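Local structure of YkuI protein (Bacillus subtilis, 2BAS) at residues R167-K180 / L191-L203. The protein binds cyclic di-GMP and probably acts as a phosphodiesterase of this second messenger through its EAL domain. Residues are numbered along the deposited sequence; the frame is centred on the assembly and turned at random.
Sequences RTYGIKIAVDNIGK and LSPDLLKIDLQAL
Asp-194 reaches across to the start of strand 172-176 and is held there by the main chain and a water. Asp-194 CB lies 3.8 Å from Ile-173 O; anti to its own carbonyl carbon (chi1 -55°), Asp-194 CG comes to 3.9 Å from Ile-173 N. Asp-194 OD1 lies 3.9 Å from Arg-167 NH2, whereas Asp-194 OD2 accepts from Ile-173 N (3.0 Å) through its anti lone pair and lies 3.4 Å from Lys-172 CA. A water bound to Ile-171 O also donates to OD2, which sits over one face of the Arg-167 guanidinium in a long salt bridge, with no N-H aimed at it. Shortening this side chain to an alanine is likely to strip Ile-173 N and the water of an acceptor and remove the negative charge near Arg-167. From here the chains run parallel as strands of a beta-alpha-beta unit, joined through helix 185-191, in the EAL-domain barrel. Leu-195 N bonds to Ile-173 O, Val-175 N to Leu-195 O and Lys-197 N to Val-175 O, the last nearly straight (2.8 Å, 168°). Val-175 CG2 packs against Leu-191 CD2 and Pro-193 CG, while Ala-174 CB meets Leu-195 CB on the other face. Lys-197 NZ turns away to a hydrogen bond with Gln-253 and a salt bridge with Glu-146.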
loop_
_atom_site.group_PDB
_atom_site.type_symbol
_atom_site.label_atom_id
_atom_site.label_comp_id
_atom_site.label_asym_id
_atom_site.label_seq_id
_atom_site.Cartn_x
_atom_site.Cartn_y
_atom_site.Cartn_z
ATOM N N ARG A 167 2.645 8.941 -23.787
ATOM C CA ARG A 167 2.054 7.604 -23.746
ATOM C C ARG A 167 1.226 7.287 -25.003
ATOM O O ARG A 167 1.184 6.132 -25.432
ATOM C CB ARG A 167 1.239 7.419 -22.454
ATOM C CG ARG A 167 0.316 6.204 -22.407
ATOM C CD ARG A 167 -0.606 6.255 -21.178
ATOM N NE ARG A 167 -0.142 5.445 -20.043
ATOM C CZ ARG A 167 0.771 5.816 -19.147
ATOM N NH1 ARG A 167 1.379 6.996 -19.233
ATOM N NH2 ARG A 167 1.089 4.987 -18.162
ATOM N N THR A 168 0.605 8.308 -25.601
ATOM C CA THR A 168 -0.232 8.117 -26.806
ATOM C C THR A 168 0.562 7.602 -28.021
ATOM O O THR A 168 -0.026 7.163 -29.011
ATOM C CB THR A 168 -1.022 9.398 -27.220
ATOM O OG1 THR A 168 -0.113 10.422 -27.653
ATOM C CG2 THR A 168 -1.907 9.910 -26.078
ATOM N N TYR A 169 1.891 7.662 -27.929
ATOM C CA TYR A 169 2.779 7.115 -28.951
ATOM C C TYR A 169 3.284 5.708 -28.598
ATOM O O TYR A 169 4.086 5.131 -29.336
ATOM C CB TYR A 169 3.967 8.055 -29.187
ATOM C CG TYR A 169 3.594 9.396 -29.775
ATOM C CD1 TYR A 169 3.489 10.528 -28.965
ATOM C CD2 TYR A 169 3.349 9.537 -31.141
ATOM C CE1 TYR A 169 3.146 11.767 -29.500
ATOM C CE2 TYR A 169 3.003 10.770 -31.686
ATOM C CZ TYR A 169 2.906 11.880 -30.860
ATOM O OH TYR A 169 2.573 13.104 -31.393
ATOM N N GLY A 170 2.819 5.165 -27.475
ATOM C CA GLY A 170 3.234 3.836 -27.028
ATOM C C GLY A 170 4.464 3.798 -26.126
ATOM O O GLY A 170 4.846 2.732 -25.645
ATOM N N ILE A 171 5.091 4.951 -25.905
ATOM C CA ILE A 171 6.259 5.067 -25.024
ATOM C C ILE A 171 5.946 4.569 -23.599
ATOM O O ILE A 171 4.877 4.850 -23.047
ATOM C CB ILE A 171 6.778 6.533 -24.987
ATOM C CG1 ILE A 171 7.166 7.000 -26.403
ATOM C CG2 ILE A 171 7.937 6.677 -24.013
ATOM C CD1 ILE A 171 7.319 8.503 -26.567
ATOM N N LYS A 172 6.874 3.810 -23.021
ATOM C CA LYS A 172 6.698 3.302 -21.660
ATOM C C LYS A 172 7.284 4.262 -20.624
ATOM O O LYS A 172 8.312 4.911 -20.860
ATOM C CB LYS A 172 7.269 1.885 -21.533
ATOM C CG LYS A 172 6.442 0.856 -22.318
ATOM C CD LYS A 172 7.031 -0.552 -22.336
ATOM C CE LYS A 172 6.351 -1.423 -23.409
ATOM N NZ LYS A 172 4.851 -1.452 -23.321
ATOM N N ILE A 173 6.616 4.365 -19.481
ATOM C CA ILE A 173 7.014 5.318 -18.449
ATOM C C ILE A 173 7.341 4.646 -17.114
ATOM O O ILE A 173 6.526 3.926 -16.535
ATOM C CB ILE A 173 5.969 6.455 -18.306
ATOM C CG1 ILE A 173 6.055 7.375 -19.528
ATOM C CG2 ILE A 173 6.212 7.274 -17.051
ATOM C CD1 ILE A 173 4.808 8.146 -19.780
ATOM N N ALA A 174 8.564 4.877 -16.661
ATOM C CA ALA A 174 9.048 4.347 -15.411
ATOM C C ALA A 174 9.185 5.504 -14.439
ATOM O O ALA A 174 9.691 6.555 -14.811
ATOM C CB ALA A 174 10.383 3.690 -15.618
ATOM N N VAL A 175 8.699 5.318 -13.215
ATOM C CA VAL A 175 8.914 6.286 -12.144
ATOM C C VAL A 175 10.071 5.768 -11.270
ATOM O O VAL A 175 10.200 4.565 -11.033
ATOM C CB VAL A 175 7.625 6.570 -11.330
ATOM C CG1 VAL A 175 7.923 7.366 -10.083
ATOM C CG2 VAL A 175 6.625 7.348 -12.179
ATOM N N ASP A 176 10.865 6.659 -10.772
ATOM C CA ASP A 176 12.145 6.400 -10.100
ATOM C C ASP A 176 12.024 6.702 -8.592
ATOM O O ASP A 176 11.092 7.389 -8.156
ATOM C CB ASP A 176 13.231 7.296 -10.708
ATOM C CG ASP A 176 14.639 6.739 -10.518
ATOM O OD1 ASP A 176 14.815 5.658 -9.840
ATOM O OD2 ASP A 176 15.648 7.353 -11.037
ATOM N N ASN A 177 12.989 6.160 -7.856
ATOM C CA ASN A 177 13.117 6.316 -6.378
ATOM C C ASN A 177 11.803 6.055 -5.620
ATOM O O ASN A 177 11.367 6.858 -4.784
ATOM C CB ASN A 177 13.537 7.743 -6.018
ATOM C CG ASN A 177 14.871 8.158 -6.633
ATOM O OD1 ASN A 177 15.604 7.311 -7.140
ATOM N ND2 ASN A 177 15.232 9.427 -6.620
ATOM N N ILE A 178 11.176 4.941 -5.896
ATOM C CA ILE A 178 9.921 4.600 -5.216
ATOM C C ILE A 178 10.229 3.872 -3.897
ATOM O O ILE A 178 11.164 3.055 -3.821
ATOM C CB ILE A 178 9.055 3.712 -6.109
ATOM C CG1 ILE A 178 8.622 4.418 -7.399
ATOM C CG2 ILE A 178 7.760 3.257 -5.426
ATOM C CD1 ILE A 178 7.836 5.709 -7.141
ATOM N N GLY A 179 9.419 4.215 -2.906
ATOM C CA GLY A 179 9.503 3.650 -1.553
ATOM C C GLY A 179 10.206 4.615 -0.591
ATOM O O GLY A 179 9.819 4.748 0.580
ATOM N N LYS A 180 11.214 5.269 -1.113
ATOM C CA LYS A 180 12.040 6.181 -0.328
ATOM C C LYS A 180 11.647 7.673 -0.481
ATOM O O LYS A 180 10.787 8.207 0.222
ATOM C CB LYS A 180 13.501 6.016 -0.758
ATOM C CG LYS A 180 14.483 6.817 0.096
ATOM C CD LYS A 180 14.978 6.062 1.335
ATOM C CE LYS A 180 16.185 6.740 1.992
ATOM N NZ LYS A 180 16.723 5.988 3.133
ATOM N N LEU A 191 -0.833 8.853 -12.258
ATOM C CA LEU A 191 0.032 8.695 -13.463
ATOM C C LEU A 191 -0.190 7.293 -14.052
ATOM O O LEU A 191 -0.328 7.109 -15.269
ATOM C CB LEU A 191 1.492 8.914 -13.012
ATOM C CG LEU A 191 2.605 8.673 -14.055
ATOM C CD1 LEU A 191 2.382 9.360 -15.413
ATOM C CD2 LEU A 191 3.958 9.192 -13.553
ATOM N N SER A 192 -0.229 6.329 -13.173
ATOM C CA SER A 192 -0.432 4.935 -13.560
ATOM C C SER A 192 0.681 4.505 -14.518
ATOM O O SER A 192 0.427 4.142 -15.676
ATOM C CB SER A 192 -1.789 4.781 -14.259
ATOM O OG SER A 192 -2.802 4.498 -13.302
ATOM N N PRO A 193 1.931 4.565 -14.022
ATOM C CA PRO A 193 3.041 4.322 -14.936
ATOM C C PRO A 193 3.183 2.838 -15.240
ATOM O O PRO A 193 2.649 2.001 -14.518
ATOM C CB PRO A 193 4.260 4.847 -14.167
ATOM C CG PRO A 193 3.866 4.744 -12.706
ATOM C CD PRO A 193 2.374 4.805 -12.633
ATOM N N ASP A 194 3.895 2.528 -16.317
ATOM C CA ASP A 194 4.130 1.155 -16.742
ATOM C C ASP A 194 5.168 0.455 -15.851
ATOM O O ASP A 194 5.193 -0.762 -15.766
ATOM C CB ASP A 194 4.582 1.164 -18.202
ATOM C CG ASP A 194 3.603 1.901 -19.111
ATOM O OD1 ASP A 194 2.442 1.456 -19.235
ATOM O OD2 ASP A 194 3.986 2.928 -19.704
ATOM N N LEU A 195 6.008 1.234 -15.175
ATOM C CA LEU A 195 7.082 0.680 -14.359
ATOM C C LEU A 195 7.390 1.507 -13.113
ATOM O O LEU A 195 7.379 2.736 -13.148
ATOM C CB LEU A 195 8.356 0.554 -15.195
ATOM C CG LEU A 195 8.679 -0.768 -15.878
ATOM C CD1 LEU A 195 8.894 -0.568 -17.368
ATOM C CD2 LEU A 195 9.897 -1.407 -15.247
ATOM N N LEU A 196 7.694 0.810 -12.024
ATOM C CA LEU A 196 8.148 1.442 -10.799
ATOM C C LEU A 196 9.550 0.941 -10.520
ATOM O O LEU A 196 9.765 -0.265 -10.431
ATOM C CB LEU A 196 7.220 1.069 -9.635
ATOM C CG LEU A 196 5.754 1.481 -9.689
ATOM C CD1 LEU A 196 5.034 0.970 -8.445
ATOM C CD2 LEU A 196 5.605 2.999 -9.815
ATOM N N LYS A 197 10.511 1.850 -10.408
ATOM C CA LYS A 197 11.890 1.460 -10.087
ATOM C C LYS A 197 12.148 1.626 -8.597
ATOM O O LYS A 197 12.018 2.727 -8.049
ATOM C CB LYS A 197 12.918 2.270 -10.867
ATOM C CG LYS A 197 13.028 1.936 -12.337
ATOM C CD LYS A 197 14.355 2.441 -12.956
ATOM C CE LYS A 197 15.504 1.425 -12.805
ATOM N NZ LYS A 197 16.661 1.686 -13.738
ATOM N N ILE A 198 12.508 0.521 -7.954
ATOM C CA ILE A 198 12.772 0.493 -6.522
ATOM C C ILE A 198 14.262 0.254 -6.280
ATOM O O ILE A 198 14.837 -0.698 -6.788
ATOM C CB ILE A 198 11.880 -0.577 -5.826
ATOM C CG1 ILE A 198 10.400 -0.284 -6.098
ATOM C CG2 ILE A 198 12.133 -0.619 -4.335
ATOM C CD1 ILE A 198 9.443 -1.427 -5.759
ATOM N N ASP A 199 14.879 1.167 -5.539
ATOM C CA ASP A 199 16.286 1.102 -5.157
ATOM C C ASP A 199 16.393 0.283 -3.873
ATOM O O ASP A 199 15.550 0.406 -2.989
ATOM C CB ASP A 199 16.807 2.527 -4.935
ATOM C CG ASP A 199 18.143 2.573 -4.198
ATOM O OD1 ASP A 199 19.001 1.690 -4.425
ATOM O OD2 ASP A 199 18.342 3.514 -3.397
ATOM N N LEU A 200 17.422 -0.547 -3.759
ATOM C CA LEU A 200 17.547 -1.407 -2.583
ATOM C C LEU A 200 18.791 -1.139 -1.734
ATOM O O LEU A 200 19.163 -1.964 -0.892
ATOM C CB LEU A 200 17.454 -2.886 -2.975
ATOM C CG LEU A 200 16.144 -3.377 -3.602
ATOM C CD1 LEU A 200 16.281 -4.837 -3.996
ATOM C CD2 LEU A 200 14.955 -3.177 -2.661
ATOM N N GLN A 201 19.431 0.009 -1.959
ATOM C CA GLN A 201 20.549 0.446 -1.128
ATOM C C GLN A 201 20.049 0.666 0.292
ATOM O O GLN A 201 20.708 0.285 1.264
ATOM C CB GLN A 201 21.135 1.755 -1.652
ATOM C CG GLN A 201 22.031 1.631 -2.870
ATOM C CD GLN A 201 22.259 2.972 -3.555
ATOM O OE1 GLN A 201 21.302 3.665 -3.918
ATOM N NE2 GLN A 201 23.527 3.342 -3.741
ATOM N N ALA A 202 18.868 1.276 0.387
ATOM C CA ALA A 202 18.222 1.607 1.656
ATOM C C ALA A 202 18.029 0.403 2.582
ATOM O O ALA A 202 18.089 0.545 3.806
ATOM C CB ALA A 202 16.878 2.287 1.392
ATOM N N LEU A 203 17.789 -0.769 1.989
ATOM C CA LEU A 203 17.572 -2.010 2.735
ATOM C C LEU A 203 18.774 -2.369 3.610
ATOM O O LEU A 203 18.602 -2.935 4.694
ATOM C CB LEU A 203 17.247 -3.159 1.775
ATOM C CG LEU A 203 16.661 -4.459 2.333
ATOM C CD1 LEU A 203 15.247 -4.255 2.899
ATOM C CD2 LEU A 203 16.660 -5.530 1.254
HETATM O O HOH W 1 2.665 4.010 -21.960
HETATM O O HOH W 2 13.710 3.317 -4.406
#